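Local coordinates for protein transketolase (Campylobacter jejuni, PDB 3L84) that belongs to the transketolase family, multidomain proteins of the thiamine diphosphate-binding superfamily, and here forms an assembly of two chains, at residues K314-R319 against N354-L359; A130-N135 against G405-F410; G377-V380 against N384-F387. All coordinates share one frame; numbering follows the deposited sequence.

Interaction 1: K314-R319 against N354-L359. With ACT (acetate ion), chain D.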
loop_
_atom_site.group_PDB
_atom_site.type_symbol
_atom_site.label_atom_id
_atom_site.label_comp_id
_atom_site.label_asym_id
_atom_site.label_seq_id
_atom_site.Cartn_x
_atom_site.Cartn_y
_atom_site.Cartn_z
ATOM N N LYS A 314 15.033 32.793 -19.377
ATOM C CA LYS A 314 14.576 33.602 -18.234
ATOM C C LYS A 314 13.067 33.694 -18.107
ATOM O O LYS A 314 12.521 33.548 -17.006
ATOM C CB LYS A 314 15.148 35.034 -18.266
ATOM C CG LYS A 314 16.603 35.135 -17.987
ATOM C CD LYS A 314 17.073 36.603 -18.004
ATOM C CE LYS A 314 17.047 37.251 -19.385
ATOM N NZ LYS A 314 18.105 36.702 -20.284
ATOM N N GLU A 315 12.395 33.994 -19.212
ATOM C CA GLU A 315 10.945 34.151 -19.185
ATOM C C GLU A 315 10.283 32.804 -18.913
ATOM O O GLU A 315 9.313 32.739 -18.178
ATOM C CB GLU A 315 10.409 34.769 -20.489
ATOM C CG GLU A 315 10.784 36.256 -20.698
ATOM C CD GLU A 315 9.985 36.959 -21.810
ATOM O OE1 GLU A 315 8.878 36.490 -22.202
ATOM O OE2 GLU A 315 10.459 38.023 -22.256
ATOM N N LEU A 316 10.817 31.737 -19.500
ATOM C CA LEU A 316 10.269 30.408 -19.230
ATOM C C LEU A 316 10.371 30.075 -17.736
ATOM O O LEU A 316 9.403 29.634 -17.148
ATOM C CB LEU A 316 11.013 29.356 -20.049
ATOM C CG LEU A 316 10.701 27.898 -19.707
ATOM C CD1 LEU A 316 9.207 27.603 -19.818
ATOM C CD2 LEU A 316 11.514 26.944 -20.554
ATOM N N LEU A 317 11.534 30.291 -17.134
ATOM C CA LEU A 317 11.698 29.977 -15.731
ATOM C C LEU A 317 10.701 30.800 -14.911
ATOM O O LEU A 317 10.078 30.266 -14.015
ATOM C CB LEU A 317 13.143 30.158 -15.274
ATOM C CG LEU A 317 13.368 29.898 -13.784
ATOM C CD1 LEU A 317 12.916 28.509 -13.390
ATOM C CD2 LEU A 317 14.849 30.119 -13.412
ATOM N N GLU A 318 10.523 32.075 -15.246
ATOM C CA GLU A 318 9.552 32.882 -14.518
ATOM C C GLU A 318 8.125 32.368 -14.641
ATOM O O GLU A 318 7.382 32.399 -13.656
ATOM C CB GLU A 318 9.672 34.370 -14.880
ATOM C CG GLU A 318 10.855 35.029 -14.159
ATOM C CD GLU A 318 10.626 35.091 -12.620
ATOM O OE1 GLU A 318 11.425 34.531 -11.840
ATOM O OE2 GLU A 318 9.604 35.668 -12.183
ATOM N N ARG A 319 7.734 31.891 -15.825
ATOM C CA ARG A 319 6.412 31.278 -15.966
ATOM C C ARG A 319 6.283 30.017 -15.136
ATOM O O ARG A 319 5.219 29.760 -14.560
ATOM C CB ARG A 319 6.098 30.982 -17.428
ATOM C CG ARG A 319 5.962 32.221 -18.307
ATOM C CD ARG A 319 5.382 31.904 -19.666
ATOM N NE ARG A 319 6.205 30.997 -20.458
ATOM C CZ ARG A 319 7.187 31.358 -21.263
ATOM N NH1 ARG A 319 7.562 32.635 -21.384
ATOM N NH2 ARG A 319 7.857 30.439 -21.961
ATOM N N ASN A 354 -1.575 24.713 -21.129
ATOM C CA ASN A 354 -1.497 26.040 -20.509
ATOM C C ASN A 354 -0.354 26.192 -19.515
ATOM O O ASN A 354 0.059 27.315 -19.242
ATOM C CB ASN A 354 -2.808 26.387 -19.782
ATOM C CG ASN A 354 -3.903 26.895 -20.713
ATOM O OD1 ASN A 354 -4.005 28.095 -20.982
ATOM N ND2 ASN A 354 -4.711 25.996 -21.222
ATOM N N LEU A 355 0.179 25.088 -19.003
ATOM C CA LEU A 355 1.137 25.128 -17.908
ATOM C C LEU A 355 2.367 24.344 -18.320
ATOM O O LEU A 355 2.337 23.106 -18.399
ATOM C CB LEU A 355 0.516 24.536 -16.640
ATOM C CG LEU A 355 -0.682 25.286 -16.063
ATOM C CD1 LEU A 355 -1.397 24.446 -15.039
ATOM C CD2 LEU A 355 -0.319 26.655 -15.486
ATOM N N GLU A 356 3.476 25.036 -18.562
ATOM C CA GLU A 356 4.671 24.369 -19.036
ATOM C C GLU A 356 5.248 23.353 -18.050
ATOM O O GLU A 356 5.933 22.421 -18.461
ATOM C CB GLU A 356 5.713 25.416 -19.441
ATOM C CG GLU A 356 5.347 26.132 -20.744
ATOM C CD GLU A 356 5.962 27.506 -20.894
ATOM O OE1 GLU A 356 5.806 28.313 -19.972
ATOM O OE2 GLU A 356 6.592 27.800 -21.956
ATOM N N GLY A 357 4.953 23.501 -16.760
ATOM C CA GLY A 357 5.417 22.579 -15.762
ATOM C C GLY A 357 4.443 21.480 -15.354
ATOM O O GLY A 357 4.773 20.690 -14.465
ATOM N N PHE A 358 3.258 21.425 -15.969
ATOM C CA PHE A 358 2.265 20.396 -15.679
ATOM C C PHE A 358 2.557 19.140 -16.480
ATOM O O PHE A 358 2.625 19.183 -17.693
ATOM C CB PHE A 358 0.880 20.939 -15.987
ATOM C CG PHE A 358 -0.238 20.063 -15.525
ATOM C CD1 PHE A 358 -0.818 20.228 -14.263
ATOM C CD2 PHE A 358 -0.741 19.067 -16.354
ATOM C CE1 PHE A 358 -1.862 19.422 -13.851
ATOM C CE2 PHE A 358 -1.813 18.264 -15.929
ATOM C CZ PHE A 358 -2.347 18.443 -14.679
ATOM N N LEU A 359 2.707 18.002 -15.814
ATOM C CA LEU A 359 3.056 16.757 -16.485
ATOM C C LEU A 359 2.706 15.611 -15.545
ATOM O O LEU A 359 2.309 15.820 -14.407
ATOM C CB LEU A 359 4.538 16.717 -16.894
ATOM C CG LEU A 359 5.588 16.336 -15.824
ATOM C CD1 LEU A 359 7.016 16.359 -16.465
ATOM C CD2 LEU A 359 5.572 17.170 -14.569
HETATM C C ACT D . 14.663 35.512 -21.818
HETATM O O ACT D . 13.657 34.724 -21.841
HETATM O OXT ACT D . 15.786 34.955 -21.636
HETATM C CH3 ACT D . 14.529 37.014 -21.875
#
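R319 and E356 meet side-on, with NE and NH2 of the guanidinium facing the two carboxylate oxygens, one nitrogen to each. The planes of the two groups lie only 26° apart, so this is a nearly flat, two-bonded salt bridge. R319 NE donates to E356 OE1 at 2.8 Å with an N-H...O angle of 169°, and R319 NH2 donates to E356 OE2 at 2.9 Å. Both oxygens use their syn lone pairs, and both sit close to the guanidinium plane. Arginine suits the place because it can offer two coplanar N-H groups to both oxygens of a carboxylate. A bend about its CG-CD bond, chi3 -62°, brings the NE edge round to the glutamate. E356 reaches across with its chain extended beyond CG.

L316, one turn earlier on the helix, gives the pair an apolar flank, a role that fits leucine. Its CD1 lies 3.4 Å from E356 OE2 and equally close to the carboxyl carbon, while L316 CA lies over one face of the guanidinium, toward its rim. L316 also packs on L137 of helix 118-137.

E356 occupies the second position of a type I turn, L355 to F358, which leads from helix 340-354 into strand 358-362. The bridge therefore links helix 314-321, of the thiamine diphosphate-binding region, to the turn before a strand of the pyrimidine-binding region. At the start of the helix, E315 N donates to O of an acetate ion, probably from the crystallisation liquor, at 3.0 Å.

With two bonds sharing one plane, rotation of either charged group is restricted, and the guanidinium would be expected to stabilise the carboxylate's charge further and lower its pKa.

Interaction 2: A130-N135 against G405-F410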
loop_
_atom_site.group_PDB
_atom_site.type_symbol
_atom_site.label_atom_id
_atom_site.label_comp_id
_atom_site.label_asym_id
_atom_site.label_seq_id
_atom_site.Cartn_x
_atom_site.Cartn_y
_atom_site.Cartn_z
ATOM N N ALA A 130 15.074 16.555 -12.362
ATOM C CA ALA A 130 16.232 17.312 -12.801
ATOM C C ALA A 130 16.490 17.064 -14.295
ATOM O O ALA A 130 16.823 17.998 -15.025
ATOM C CB ALA A 130 17.450 16.902 -11.991
ATOM N N LYS A 131 16.371 15.816 -14.755
ATOM C CA LYS A 131 16.484 15.585 -16.185
ATOM C C LYS A 131 15.443 16.338 -17.005
ATOM O O LYS A 131 15.773 16.880 -18.083
ATOM C CB LYS A 131 16.432 14.092 -16.511
ATOM C CG LYS A 131 17.670 13.323 -16.076
ATOM C CD LYS A 131 18.967 13.761 -16.726
ATOM C CE LYS A 131 20.140 12.844 -16.359
ATOM N NZ LYS A 131 21.378 13.191 -17.101
ATOM N N LYS A 132 14.198 16.417 -16.514
ATOM C CA LYS A 132 13.199 17.182 -17.218
ATOM C C LYS A 132 13.493 18.677 -17.145
ATOM O O LYS A 132 13.336 19.410 -18.149
ATOM C CB LYS A 132 11.800 16.886 -16.686
ATOM C CG LYS A 132 10.677 17.597 -17.453
ATOM C CD LYS A 132 10.669 17.217 -18.945
ATOM C CE LYS A 132 9.625 17.974 -19.755
ATOM N NZ LYS A 132 9.702 17.660 -21.206
ATOM N N ALA A 133 13.964 19.147 -16.002
ATOM C CA ALA A 133 14.350 20.548 -15.865
ATOM C C ALA A 133 15.477 20.885 -16.851
ATOM O O ALA A 133 15.495 21.974 -17.444
ATOM C CB ALA A 133 14.783 20.850 -14.416
ATOM N N GLN A 134 16.422 19.963 -17.032
ATOM C CA GLN A 134 17.535 20.134 -17.982
ATOM C C GLN A 134 16.973 20.201 -19.420
ATOM O O GLN A 134 17.421 21.000 -20.249
ATOM C CB GLN A 134 18.526 18.959 -17.851
ATOM C CG GLN A 134 19.869 19.135 -18.535
ATOM C CD GLN A 134 20.700 17.868 -18.511
ATOM O OE1 GLN A 134 20.652 17.091 -17.555
ATOM N NE2 GLN A 134 21.475 17.656 -19.556
ATOM N N ASN A 135 15.992 19.357 -19.715
ATOM C CA ASN A 135 15.314 19.418 -21.022
ATOM C C ASN A 135 14.682 20.785 -21.268
ATOM O O ASN A 135 14.757 21.321 -22.375
ATOM C CB ASN A 135 14.236 18.327 -21.122
ATOM C CG ASN A 135 13.409 18.434 -22.390
ATOM O OD1 ASN A 135 13.907 18.113 -23.477
ATOM N ND2 ASN A 135 12.198 18.912 -22.261
ATOM N N GLY A 405 10.706 22.278 -7.744
ATOM C CA GLY A 405 10.617 23.727 -7.755
ATOM C C GLY A 405 9.798 24.295 -8.901
ATOM O O GLY A 405 9.407 25.454 -8.830
ATOM N N ILE A 406 9.603 23.544 -9.974
ATOM C CA ILE A 406 8.994 24.055 -11.201
ATOM C C ILE A 406 7.877 23.162 -11.790
ATOM O O ILE A 406 7.340 23.518 -12.875
ATOM C CB ILE A 406 10.063 24.311 -12.285
ATOM C CG1 ILE A 406 10.856 23.031 -12.595
ATOM C CG2 ILE A 406 10.959 25.492 -11.887
ATOM C CD1 ILE A 406 11.690 23.104 -13.903
ATOM N N PHE A 407 7.494 22.094 -11.110
ATOM C CA PHE A 407 6.567 21.107 -11.678
ATOM C C PHE A 407 5.278 20.959 -10.896
ATOM O O PHE A 407 5.232 21.158 -9.673
ATOM C CB PHE A 407 7.220 19.731 -11.796
ATOM C CG PHE A 407 8.431 19.695 -12.683
ATOM C CD1 PHE A 407 8.322 19.970 -14.028
ATOM C CD2 PHE A 407 9.677 19.453 -12.159
ATOM C CE1 PHE A 407 9.435 19.945 -14.850
ATOM C CE2 PHE A 407 10.810 19.427 -12.970
ATOM C CZ PHE A 407 10.657 19.705 -14.333
ATOM N N LEU A 408 4.234 20.620 -11.644
ATOM C CA LEU A 408 2.876 20.332 -11.156
ATOM C C LEU A 408 2.537 18.917 -11.646
ATOM O O LEU A 408 2.058 18.781 -12.794
ATOM C CB LEU A 408 1.906 21.357 -11.724
ATOM C CG LEU A 408 2.116 22.768 -11.192
ATOM C CD1 LEU A 408 1.489 23.793 -12.121
ATOM C CD2 LEU A 408 1.578 22.898 -9.801
ATOM N N PRO A 409 2.811 17.895 -10.839
ATOM C CA PRO A 409 2.687 16.526 -11.325
ATOM C C PRO A 409 1.349 15.884 -11.008
ATOM O O PRO A 409 0.695 16.201 -10.008
ATOM C CB PRO A 409 3.780 15.800 -10.571
ATOM C CG PRO A 409 3.742 16.465 -9.230
ATOM C CD PRO A 409 3.486 17.926 -9.536
ATOM N N PHE A 410 0.972 14.924 -11.853
ATOM C CA PHE A 410 -0.154 14.037 -11.549
ATOM C C PHE A 410 0.241 12.586 -11.682
ATOM O O PHE A 410 1.048 12.199 -12.512
ATOM C CB PHE A 410 -1.425 14.343 -12.410
ATOM C CG PHE A 410 -1.308 13.993 -13.872
ATOM C CD1 PHE A 410 -1.574 12.691 -14.321
ATOM C CD2 PHE A 410 -0.894 14.938 -14.782
ATOM C CE1 PHE A 410 -1.455 12.384 -15.677
ATOM C CE2 PHE A 410 -0.778 14.629 -16.132
ATOM C CZ PHE A 410 -1.063 13.351 -16.566
#
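K132 lays the base of its side chain against the F407 ring, where helix 118-137 of the thiamine diphosphate-binding domain packs on the chain entering strand 408-414 of the pyrimidine-binding domain. That strand belongs to the parallel sheet of an alpha/beta fold, and the contact joins the two domains in the buried interior.

From K132 CB, the first atom outward, F407 CZ is 3.8 Å away. CG follows and comes 3.7 Å from F407 CE1, approaching the ring obliquely. The turn about CB-CG (chi2 59°) sends CD and the methylenes beyond it away from the phenylalanine. NZ ends among backbone oxygens, donating to V380 O and G382 O. A lysine suits this place because its aliphatic base can pack on an aromatic ring while its ammonium finds carbonyl partners beyond it.

The next helical residue, A133, meets the ring at its rim: the backbone N lies near the ring plane, 3.7 Å from F407 CZ. The short side chain of A133, a single methyl, lets the tip of I406 come close to the helix. That isoleucine also packs on L317, L320 and L321 of helix 314-321. Its CG1 stands between the backbone N and the carbonyl carbon (chi1 58°) and covers the centre of one face of the F407 ring, at 3.6 Å above the plane. From there the branch runs on to the helix, and I406 CD1 ends 3.9 Å from A133 CB.

Interaction 3: G377-V380 against N384-F387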
loop_
_atom_site.group_PDB
_atom_site.type_symbol
_atom_site.label_atom_id
_atom_site.label_comp_id
_atom_site.label_asym_id
_atom_site.label_seq_id
_atom_site.Cartn_x
_atom_site.Cartn_y
_atom_site.Cartn_z
ATOM N N GLY A 377 4.259 14.358 -26.315
ATOM C CA GLY A 377 5.482 13.572 -26.305
ATOM C C GLY A 377 5.723 12.804 -25.016
ATOM O O GLY A 377 5.015 12.987 -24.015
ATOM N N ASP A 378 6.731 11.937 -25.065
ATOM C CA ASP A 378 7.137 11.096 -23.932
ATOM C C ASP A 378 8.335 11.679 -23.199
ATOM O O ASP A 378 9.248 12.260 -23.809
ATOM C CB ASP A 378 7.527 9.680 -24.411
ATOM C CG ASP A 378 6.324 8.834 -24.840
ATOM O OD1 ASP A 378 5.168 9.220 -24.584
ATOM O OD2 ASP A 378 6.578 7.786 -25.471
ATOM N N PHE A 379 8.353 11.489 -21.888
ATOM C CA PHE A 379 9.512 11.865 -21.079
ATOM C C PHE A 379 10.766 11.232 -21.660
ATOM O O PHE A 379 10.708 10.103 -22.112
ATOM C CB PHE A 379 9.258 11.356 -19.648
ATOM C CG PHE A 379 10.395 11.616 -18.664
ATOM C CD1 PHE A 379 11.511 10.802 -18.649
ATOM C CD2 PHE A 379 10.353 12.701 -17.767
ATOM C CE1 PHE A 379 12.578 11.052 -17.772
ATOM C CE2 PHE A 379 11.428 12.918 -16.871
ATOM C CZ PHE A 379 12.514 12.108 -16.900
ATOM N N VAL A 380 11.908 11.905 -21.698
ATOM C CA VAL A 380 12.183 13.217 -21.112
ATOM C C VAL A 380 11.854 14.394 -22.020
ATOM O O VAL A 380 11.655 15.515 -21.535
ATOM C CB VAL A 380 13.688 13.305 -20.704
ATOM C CG1 VAL A 380 14.570 13.521 -21.915
ATOM C CG2 VAL A 380 13.876 14.400 -19.646
ATOM N N ASN A 384 4.497 13.118 -21.146
ATOM C CA ASN A 384 3.879 11.881 -20.706
ATOM C C ASN A 384 4.919 10.961 -20.069
ATOM O O ASN A 384 5.884 10.592 -20.732
ATOM C CB ASN A 384 3.217 11.161 -21.886
ATOM C CG ASN A 384 2.038 11.906 -22.428
ATOM O OD1 ASN A 384 0.975 11.904 -21.796
ATOM N ND2 ASN A 384 2.172 12.511 -23.604
ATOM N N ILE A 385 4.752 10.622 -18.797
ATOM C CA ILE A 385 5.600 9.684 -18.101
ATOM C C ILE A 385 4.982 8.305 -18.063
ATOM O O ILE A 385 3.831 8.177 -17.697
ATOM C CB ILE A 385 5.959 10.163 -16.705
ATOM C CG1 ILE A 385 6.573 11.564 -16.772
ATOM C CG2 ILE A 385 6.942 9.164 -16.017
ATOM C CD1 ILE A 385 6.764 12.236 -15.406
ATOM N N HIS A 386 5.741 7.297 -18.444
ATOM C CA HIS A 386 5.313 5.899 -18.446
ATOM C C HIS A 386 5.910 5.248 -17.212
ATOM O O HIS A 386 7.050 4.795 -17.206
ATOM C CB HIS A 386 5.740 5.245 -19.756
ATOM C CG HIS A 386 5.063 5.863 -20.932
ATOM N ND1 HIS A 386 5.653 6.771 -21.791
ATOM C CD2 HIS A 386 3.765 5.787 -21.297
ATOM C CE1 HIS A 386 4.741 7.181 -22.668
ATOM N NE2 HIS A 386 3.593 6.589 -22.397
ATOM N N PHE A 387 5.137 5.221 -16.136
ATOM C CA PHE A 387 5.662 4.725 -14.857
ATOM C C PHE A 387 5.815 3.222 -14.795
ATOM O O PHE A 387 6.493 2.697 -13.905
ATOM C CB PHE A 387 4.808 5.234 -13.708
ATOM C CG PHE A 387 5.006 6.692 -13.427
ATOM C CD1 PHE A 387 6.089 7.124 -12.686
ATOM C CD2 PHE A 387 4.089 7.635 -13.861
ATOM C CE1 PHE A 387 6.240 8.470 -12.414
ATOM C CE2 PHE A 387 4.258 8.961 -13.603
ATOM C CZ PHE A 387 5.347 9.382 -12.886
HETATM O O HOH W 1 1.857 8.819 -24.077
#
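The F379 ring has V380 CB over one face, toward the rim, while I385 CG1 approaches it obliquely from across the contact, and the ring also meets H170 edge-to-face. I385 CG1 sits 3.9 Å from F379 CB, and the two side chains run side by side in the same direction. I385 in turn lays CG2 over the centre of the F387 ring. A water to one side of D378 and H386 is 3.3 Å from H386 NE2 and bonds weakly to D378 OD1.

The backbones form a single beta bridge between D378 and N384. F379 N donates to N384 O at 2.9 Å, and N384 N donates to G377 O at 2.9 Å in the carbonyl plane. N384 ND2 reaches the same oxygen from 43° above that plane. Its CG, placed beside the backbone N by chi1 -67°, swings the amide back over its own N-H, while OD1 accepts from L373 N. G377 has a positive phi, 78°, which glycine adopts readily.

The bridge fastens a loop to the short, weakly bonded strand 384-386, outermost in the parallel sheet within this chain, beside the second subunit, whose L192 packs on D378 and whose E187 packs on H386. Because asparagine offers both a donor and an acceptor, its one amide joins G377 to L373, and G377 O is held by two N-H groups at once.

Interaction 2 is the buried one of the three; interactions 1 and 3 lie nearer the surface. All three reach the same parallel sheet, at neighbouring strands 384-386, 358-362 and 408-414, with 358-362 in the middle. Their chemistry follows their place: a charged pair in interaction 1, apolar packing without a hydrogen bond across interaction 2, and main-chain bonds supplemented by an amide in interaction 3. Interactions 1 and 2 have centres about 10 Å apart and are joined by G357 O to L408 N at 2.9 Å. Interaction 3 borders the second subunit, which touches neither pair of segments in the other two.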